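Local coordinates for protein dihydrodipicolinate synthase (Bacillus anthracis, PDB 1XKY) that probably catalyses the condensation of pyruvate with aspartate semialdehyde, the first step of the aspartate-pathway branch that leads to lysine, as a tetrameric TIM-barrel lyase, at residues A[199-204]-A[244-248]. Residues are numbered along the deposited sequence; the frame is centred on the assembly and turned at random.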
loop_
_atom_site.group_PDB
_atom_site.type_symbol
_atom_site.label_atom_id
_atom_site.label_comp_id
_atom_site.label_asym_id
_atom_site.label_seq_id
_atom_site.Cartn_x
_atom_site.Cartn_y
_atom_site.Cartn_z
ATOM N N ASP A 199 10.675 -2.346 17.967
ATOM C CA ASP A 199 10.907 -3.293 19.053
ATOM C C ASP A 199 10.714 -4.744 18.644
ATOM O O ASP A 199 11.558 -5.594 18.942
ATOM C CB ASP A 199 9.990 -2.958 20.237
ATOM C CG ASP A 199 10.540 -1.837 21.079
ATOM O OD1 ASP A 199 11.665 -2.010 21.593
ATOM O OD2 ASP A 199 9.864 -0.795 21.225
ATOM N N GLY A 200 9.610 -5.021 17.954
ATOM C CA GLY A 200 9.293 -6.377 17.531
ATOM C C GLY A 200 10.355 -6.993 16.630
ATOM O O GLY A 200 10.531 -8.205 16.621
ATOM N N LEU A 201 11.050 -6.163 15.861
ATOM C CA LEU A 201 12.094 -6.645 14.967
ATOM C C LEU A 201 13.474 -6.794 15.594
ATOM O O LEU A 201 14.411 -7.167 14.894
ATOM C CB LEU A 201 12.198 -5.740 13.735
ATOM C CG LEU A 201 10.960 -5.761 12.838
ATOM C CD1 LEU A 201 11.235 -4.999 11.542
ATOM C CD2 LEU A 201 10.513 -7.186 12.544
ATOM N N THR A 202 13.617 -6.516 16.889
ATOM C CA THR A 202 14.944 -6.571 17.528
ATOM C C THR A 202 15.682 -7.878 17.200
ATOM O O THR A 202 16.807 -7.862 16.677
ATOM C CB THR A 202 14.843 -6.424 19.059
ATOM O OG1 THR A 202 14.200 -5.184 19.390
ATOM C CG2 THR A 202 16.229 -6.477 19.700
ATOM N N LEU A 203 15.031 -9.002 17.492
ATOM C CA LEU A 203 15.655 -10.317 17.330
ATOM C C LEU A 203 15.995 -10.663 15.865
ATOM O O LEU A 203 17.147 -10.955 15.562
ATOM C CB LEU A 203 14.811 -11.418 18.002
ATOM C CG LEU A 203 15.606 -12.354 18.914
ATOM C CD1 LEU A 203 16.426 -11.560 19.952
ATOM C CD2 LEU A 203 14.693 -13.358 19.612
ATOM N N PRO A 204 15.004 -10.616 14.953
ATOM C CA PRO A 204 15.339 -10.867 13.548
ATOM C C PRO A 204 16.325 -9.858 12.936
ATOM O O PRO A 204 17.113 -10.231 12.072
ATOM C CB PRO A 204 13.974 -10.820 12.839
ATOM C CG PRO A 204 13.074 -10.071 13.755
ATOM C CD PRO A 204 13.560 -10.382 15.142
ATOM N N HIS A 244 10.975 -12.816 23.087
ATOM C CA HIS A 244 10.592 -12.152 21.841
ATOM C C HIS A 244 9.074 -12.079 21.698
ATOM O O HIS A 244 8.539 -11.064 21.287
ATOM C CB HIS A 244 11.216 -12.885 20.640
ATOM C CG HIS A 244 10.666 -12.476 19.311
ATOM N ND1 HIS A 244 10.974 -11.274 18.707
ATOM C CD2 HIS A 244 9.838 -13.125 18.457
ATOM C CE1 HIS A 244 10.355 -11.199 17.542
ATOM N NE2 HIS A 244 9.654 -12.307 17.370
ATOM N N GLN A 245 8.395 -13.167 22.039
ATOM C CA GLN A 245 6.937 -13.213 21.988
ATOM C C GLN A 245 6.291 -12.175 22.915
ATOM O O GLN A 245 5.337 -11.494 22.528
ATOM C CB GLN A 245 6.449 -14.635 22.284
ATOM C CG GLN A 245 6.644 -15.543 21.076
ATOM C CD GLN A 245 6.605 -17.023 21.394
ATOM O OE1 GLN A 245 6.972 -17.856 20.554
ATOM N NE2 GLN A 245 6.165 -17.366 22.596
ATOM N N LEU A 246 6.839 -12.049 24.118
ATOM C CA LEU A 246 6.416 -11.032 25.077
ATOM C C LEU A 246 6.658 -9.625 24.529
ATOM O O LEU A 246 5.778 -8.777 24.591
ATOM C CB LEU A 246 7.174 -11.208 26.399
ATOM C CG LEU A 246 6.869 -10.206 27.523
ATOM C CD1 LEU A 246 5.427 -10.324 27.956
ATOM C CD2 LEU A 246 7.804 -10.427 28.704
ATOM N N LEU A 247 7.854 -9.390 23.999
ATOM C CA LEU A 247 8.230 -8.084 23.462
ATOM C C LEU A 247 7.244 -7.624 22.384
ATOM O O LEU A 247 6.750 -6.493 22.427
ATOM C CB LEU A 247 9.663 -8.131 22.916
ATOM C CG LEU A 247 10.246 -6.873 22.256
ATOM C CD1 LEU A 247 10.117 -5.656 23.152
ATOM C CD2 LEU A 247 11.699 -7.131 21.909
ATOM N N VAL A 248 6.930 -8.521 21.453
ATOM C CA VAL A 248 6.000 -8.234 20.352
ATOM C C VAL A 248 4.613 -7.876 20.884
ATOM O O VAL A 248 3.998 -6.904 20.444
ATOM C CB VAL A 248 5.881 -9.442 19.375
ATOM C CG1 VAL A 248 4.747 -9.231 18.368
ATOM C CG2 VAL A 248 7.199 -9.677 18.648
HETATM O O HOH W 1 12.381 -8.977 18.765
#
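His244 reaches across to the turn at the start of helix 202-207 and meets it through a bridging water. Its ND1 lies 2.7 Å from water 1, which sits in the plane of the imidazole at the ring edge. The same water donates to Gly200 O (2.9 Å), in the 3-10 turn, and accepts from Leu203 N in the first turn of helix 202-207. Gly200 O also approaches the ring edge directly, 3.1 Å from His244 CE1. With CG anti to the backbone N (chi1 168°), the imidazole is turned toward Gly200 and the water, and its NE2 is hydrogen-bonded to Thr182 OG1 of the second subunit.

Packing contacts flank this bridge. Leu203 CD2 packs on His244 CB at 3.7 Å, and Val248 CG2 covers one ring face near its rim while touching Gly200 CA. Leu247 sets CD2 3.3 Å from Asp199 O, the carbonyl that accepts from both Thr202 N and Thr202 OG1, and its CD1 lies against Asp199 CB.

Asp199 OD1 is hydrogen-bonded to Ser215 OG, and OD2 to the backbone N of Val216 and Ala217.

This is helix packing on the outside of a TIM barrel: helix 237-253, the second after the eighth strand, covers the turn following strand 193-196 beside a subunit interface.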